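Local coordinates for lasso peptide isopeptidase AtxE2 (Asticcacaulis excentricus, PDB 5TXE), which hydrolyses the isopeptide bond of the lasso peptides astexin-2 and astexin-3, converting these threaded substrates to linear peptides, at residues S62-V74 and N84-A96. The protein carries 1 engineered substitution. Residues are numbered along the deposited sequence; the frame is centred on the assembly and turned at random.
Sequences SLSPDGRYVAFQV and NVFRMVVKATDGA
F72 and V89 face each other in a hydrogen-bonded pair of an antiparallel beta hairpin, and the valine lies over one face of the ring. V89 CB is 4.0 Å from the F72 ring centroid, 19° off its normal, a CH-pi contact that suits a branched aliphatic. The ring reaches it because CG sits between the backbone N and carbonyl carbon (chi1 55°), which folds the phenyl across the strand pair and leaves K91 CB at its edge. On the same side of the sheet, V74 and R87 run side by side and point the same way: V74 CB lies over one face of the guanidinium, and V74 CG1 is 3.6 Å from R87 NH2. Arginine fits here, its flat group lying against the valine while NH1 forms a salt bridge with D101 and NH2 a hydrogen bond with the Y388 hydroxyl.

The other side carries Q73, A71 and Y69. The Q73 amide meets the F86 ring obliquely, planes 41° apart, with Q73 CD 3.5 Å from F86 CD1. Cutting Q73 back to an alanine removes CG and the amide, and would probably open a gap beside F86 CD1. Small A92 admits the Y69 ring, whose CE1 is 3.7 Å from A92 CB.

Backbone bonds tie V70 to K91, F72 to V89 and V74 to R87 in both directions. Where strand 83-92 ends, T93 N donates to R68 O (2.8 Å), and T93 OG1 to G67 O (3.0 Å), on a lone pair in the carbonyl plane; threonine suits the spot by also offering a methyl, CG2, to L63 CD2.

Strand 69-78 also pairs with 61-63, and 83-92 with 100-104, within one antiparallel sheet, consistent with a blade of the beta-propeller of prolyl oligopeptidase family enzymes; W134 of strand 133-134 packs on Y69 and A71, and L141 of strand 140-147 on A71, M88 and V90.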
loop_
_atom_site.group_PDB
_atom_site.type_symbol
_atom_site.label_atom_id
_atom_site.label_comp_id
_atom_site.label_asym_id
_atom_site.label_seq_id
_atom_site.Cartn_x
_atom_site.Cartn_y
_atom_site.Cartn_z
ATOM N N SER A 62 18.481 6.508 0.888
ATOM C CA SER A 62 19.779 5.968 1.050
ATOM C C SER A 62 20.755 7.009 1.549
ATOM O O SER A 62 20.831 8.107 1.009
ATOM C CB SER A 62 20.211 5.513 -0.305
ATOM O OG SER A 62 21.467 4.858 -0.254
ATOM N N LEU A 63 21.500 6.693 2.592
ATOM C CA LEU A 63 22.528 7.628 3.123
ATOM C C LEU A 63 23.808 7.455 2.381
ATOM O O LEU A 63 24.184 6.339 2.019
ATOM C CB LEU A 63 22.835 7.365 4.568
ATOM C CG LEU A 63 21.668 7.649 5.483
ATOM C CD1 LEU A 63 22.040 7.280 6.911
ATOM C CD2 LEU A 63 21.296 9.109 5.439
ATOM N N SER A 64 24.495 8.559 2.155
ATOM C CA SER A 64 25.835 8.469 1.573
ATOM C C SER A 64 26.782 7.620 2.490
ATOM O O SER A 64 26.526 7.502 3.698
ATOM C CB SER A 64 26.395 9.878 1.356
ATOM O OG SER A 64 26.576 10.578 2.576
ATOM N N PRO A 65 27.829 7.021 1.925
ATOM C CA PRO A 65 28.867 6.307 2.700
ATOM C C PRO A 65 29.371 7.060 3.924
ATOM O O PRO A 65 29.371 6.482 4.988
ATOM C CB PRO A 65 29.973 6.093 1.681
ATOM C CG PRO A 65 29.155 5.895 0.438
ATOM C CD PRO A 65 28.204 7.049 0.509
ATOM N N ASP A 66 29.639 8.358 3.826
ATOM C CA ASP A 66 30.065 9.119 5.021
ATOM C C ASP A 66 28.911 9.579 5.895
ATOM O O ASP A 66 29.122 10.270 6.905
ATOM C CB ASP A 66 30.951 10.328 4.645
ATOM C CG ASP A 66 30.197 11.440 3.870
ATOM O OD1 ASP A 66 28.960 11.355 3.663
ATOM O OD2 ASP A 66 30.875 12.412 3.458
ATOM N N GLY A 67 27.679 9.264 5.509
ATOM C CA GLY A 67 26.509 9.675 6.317
ATOM C C GLY A 67 26.046 11.121 6.232
ATOM O O GLY A 67 25.087 11.504 6.898
ATOM N N ARG A 68 26.716 11.943 5.440
ATOM C CA ARG A 68 26.408 13.373 5.443
ATOM C C ARG A 68 25.272 13.788 4.512
ATOM O O ARG A 68 24.777 14.892 4.632
ATOM C CB ARG A 68 27.688 14.193 5.191
ATOM C CG ARG A 68 28.594 14.218 6.461
ATOM C CD ARG A 68 29.879 15.071 6.428
ATOM N NE ARG A 68 30.434 15.034 5.072
ATOM C CZ ARG A 68 30.691 16.099 4.312
ATOM N NH1 ARG A 68 30.521 17.335 4.779
ATOM N NH2 ARG A 68 31.143 15.923 3.075
ATOM N N TYR A 69 24.876 12.907 3.589
ATOM C CA TYR A 69 23.808 13.209 2.634
ATOM C C TYR A 69 22.779 12.082 2.588
ATOM O O TYR A 69 23.095 10.925 2.861
ATOM C CB TYR A 69 24.392 13.487 1.233
ATOM C CG TYR A 69 25.240 14.717 1.233
ATOM C CD1 TYR A 69 24.668 15.972 1.073
ATOM C CD2 TYR A 69 26.638 14.640 1.451
ATOM C CE1 TYR A 69 25.453 17.120 1.104
ATOM C CE2 TYR A 69 27.425 15.790 1.493
ATOM C CZ TYR A 69 26.821 17.024 1.334
ATOM O OH TYR A 69 27.583 18.176 1.370
ATOM N N VAL A 70 21.538 12.439 2.292
ATOM C CA VAL A 70 20.502 11.447 2.056
ATOM C C VAL A 70 19.929 11.672 0.659
ATOM O O VAL A 70 19.657 12.798 0.267
ATOM C CB VAL A 70 19.402 11.488 3.118
ATOM C CG1 VAL A 70 18.717 12.829 3.211
ATOM C CG2 VAL A 70 18.388 10.377 2.865
ATOM N N ALA A 71 19.776 10.589 -0.084
ATOM C CA ALA A 71 19.221 10.610 -1.426
ATOM C C ALA A 71 17.894 9.832 -1.446
ATOM O O ALA A 71 17.750 8.784 -0.788
ATOM C CB ALA A 71 20.204 9.977 -2.400
ATOM N N PHE A 72 16.937 10.355 -2.203
ATOM C CA PHE A 72 15.594 9.806 -2.251
ATOM C C PHE A 72 14.848 10.418 -3.433
ATOM O O PHE A 72 15.223 11.494 -3.894
ATOM C CB PHE A 72 14.845 10.139 -0.961
ATOM C CG PHE A 72 14.811 11.615 -0.628
ATOM C CD1 PHE A 72 15.898 12.232 -0.084
ATOM C CD2 PHE A 72 13.692 12.376 -0.887
ATOM C CE1 PHE A 72 15.860 13.586 0.233
ATOM C CE2 PHE A 72 13.651 13.722 -0.610
ATOM C CZ PHE A 72 14.740 14.338 -0.037
ATOM N N GLN A 73 13.791 9.736 -3.894
ATOM C CA GLN A 73 12.917 10.185 -4.983
ATOM C C GLN A 73 11.646 10.787 -4.502
ATOM O O GLN A 73 10.994 10.263 -3.593
ATOM C CB GLN A 73 12.591 9.041 -5.914
ATOM C CG GLN A 73 11.854 9.460 -7.163
ATOM C CD GLN A 73 11.252 8.241 -7.842
ATOM O OE1 GLN A 73 11.648 7.836 -8.983
ATOM N NE2 GLN A 73 10.323 7.586 -7.110
ATOM N N VAL A 74 11.305 11.927 -5.105
ATOM C CA VAL A 74 10.043 12.641 -4.842
ATOM C C VAL A 74 9.159 12.538 -6.063
ATOM O O VAL A 74 9.633 12.626 -7.181
ATOM C CB VAL A 74 10.234 14.146 -4.491
ATOM C CG1 VAL A 74 8.885 14.808 -4.295
ATOM C CG2 VAL A 74 10.993 14.307 -3.169
ATOM N N ASN A 84 2.640 12.169 -13.457
ATOM C CA ASN A 84 3.553 12.299 -12.349
ATOM C C ASN A 84 4.884 12.853 -12.798
ATOM O O ASN A 84 5.372 12.542 -13.876
ATOM C CB ASN A 84 3.774 10.939 -11.714
ATOM C CG ASN A 84 2.583 10.518 -10.847
ATOM O OD1 ASN A 84 2.422 11.006 -9.740
ATOM N ND2 ASN A 84 1.747 9.656 -11.368
ATOM N N VAL A 85 5.439 13.706 -11.966
ATOM C CA VAL A 85 6.774 14.235 -12.158
ATOM C C VAL A 85 7.681 13.664 -11.053
ATOM O O VAL A 85 7.363 13.813 -9.877
ATOM C CB VAL A 85 6.763 15.776 -12.014
ATOM C CG1 VAL A 85 8.170 16.328 -12.216
ATOM C CG2 VAL A 85 5.825 16.355 -13.073
ATOM N N PHE A 86 8.741 12.994 -11.457
ATOM C CA PHE A 86 9.685 12.418 -10.511
ATOM C C PHE A 86 10.988 13.228 -10.440
ATOM O O PHE A 86 11.462 13.708 -11.440
ATOM C CB PHE A 86 10.007 10.983 -10.904
ATOM C CG PHE A 86 8.837 10.062 -10.820
ATOM C CD1 PHE A 86 8.524 9.462 -9.617
ATOM C CD2 PHE A 86 8.046 9.812 -11.919
ATOM C CE1 PHE A 86 7.458 8.609 -9.507
ATOM C CE2 PHE A 86 6.976 8.951 -11.814
ATOM C CZ PHE A 86 6.686 8.359 -10.602
ATOM N N ARG A 87 11.557 13.340 -9.238
ATOM C CA ARG A 87 12.856 14.040 -9.010
ATOM C C ARG A 87 13.700 13.160 -8.084
ATOM O O ARG A 87 13.180 12.663 -7.068
ATOM C CB ARG A 87 12.728 15.359 -8.233
ATOM C CG ARG A 87 11.608 16.262 -8.534
ATOM C CD ARG A 87 11.709 17.543 -7.742
ATOM N NE ARG A 87 10.731 17.671 -6.666
ATOM C CZ ARG A 87 11.043 18.051 -5.441
ATOM N NH1 ARG A 87 12.317 18.291 -5.092
ATOM N NH2 ARG A 87 10.098 18.196 -4.536
ATOM N N MET A 88 14.966 12.972 -8.429
ATOM C CA MET A 88 15.920 12.381 -7.506
ATOM C C MET A 88 16.583 13.533 -6.711
ATOM O O MET A 88 17.157 14.477 -7.287
ATOM C CB MET A 88 16.920 11.551 -8.289
ATOM C CG MET A 88 17.901 10.737 -7.455
ATOM S SD MET A 88 17.173 9.632 -6.185
ATOM C CE MET A 88 16.499 8.447 -7.335
ATOM N N VAL A 89 16.445 13.480 -5.396
ATOM C CA VAL A 89 16.842 14.548 -4.496
ATOM C C VAL A 89 17.995 14.162 -3.529
ATOM O O VAL A 89 18.064 13.032 -3.073
ATOM C CB VAL A 89 15.683 14.997 -3.667
ATOM C CG1 VAL A 89 16.038 16.272 -2.899
ATOM C CG2 VAL A 89 14.501 15.302 -4.589
ATOM N N VAL A 90 18.924 15.085 -3.292
ATOM C CA VAL A 90 20.016 14.888 -2.347
ATOM C C VAL A 90 19.929 16.020 -1.338
ATOM O O VAL A 90 19.731 17.146 -1.696
ATOM C CB VAL A 90 21.358 14.906 -3.044
ATOM C CG1 VAL A 90 22.478 14.911 -2.022
ATOM C CG2 VAL A 90 21.501 13.685 -3.937
ATOM N N LYS A 91 19.996 15.691 -0.065
ATOM C CA LYS A 91 19.831 16.667 1.018
ATOM C C LYS A 91 20.879 16.382 2.116
ATOM O O LYS A 91 21.046 15.228 2.534
ATOM C CB LYS A 91 18.446 16.528 1.594
ATOM C CG LYS A 91 18.224 17.247 2.902
ATOM C CD LYS A 91 18.236 18.744 2.717
ATOM C CE LYS A 91 17.611 19.386 3.950
ATOM N NZ LYS A 91 17.509 20.842 3.820
ATOM N N ALA A 92 21.587 17.407 2.563
ATOM C CA ALA A 92 22.601 17.225 3.637
ATOM C C ALA A 92 21.883 16.871 4.910
ATOM O O ALA A 92 20.885 17.511 5.263
ATOM C CB ALA A 92 23.418 18.487 3.840
ATOM N N THR A 93 22.371 15.848 5.595
ATOM C CA THR A 93 21.714 15.417 6.807
ATOM C C THR A 93 21.875 16.402 7.956
ATOM O O THR A 93 21.109 16.336 8.894
ATOM C CB THR A 93 22.168 14.040 7.233
ATOM O OG1 THR A 93 23.589 14.045 7.373
ATOM C CG2 THR A 93 21.815 13.055 6.176
ATOM N N ASP A 94 22.775 17.370 7.869
ATOM C CA ASP A 94 22.878 18.394 8.954
ATOM C C ASP A 94 21.832 19.494 8.907
ATOM O O ASP A 94 21.774 20.330 9.784
ATOM C CB ASP A 94 24.297 19.016 9.019
ATOM C CG ASP A 94 24.644 19.886 7.810
ATOM O OD1 ASP A 94 23.756 20.330 7.047
ATOM O OD2 ASP A 94 25.854 20.124 7.614
ATOM N N GLY A 95 21.021 19.538 7.857
ATOM C CA GLY A 95 19.954 20.523 7.817
ATOM C C GLY A 95 20.343 21.908 7.370
ATOM O O GLY A 95 19.483 22.760 7.248
ATOM N N ALA A 96 21.617 22.151 7.084
ATOM C CA ALA A 96 22.103 23.525 6.870
ATOM C C ALA A 96 21.963 24.043 5.431
ATOM O O ALA A 96 21.981 25.253 5.210
ATOM C CB ALA A 96 23.554 23.622 7.313
HETATM O O HOH W 1 25.154 16.720 6.509
#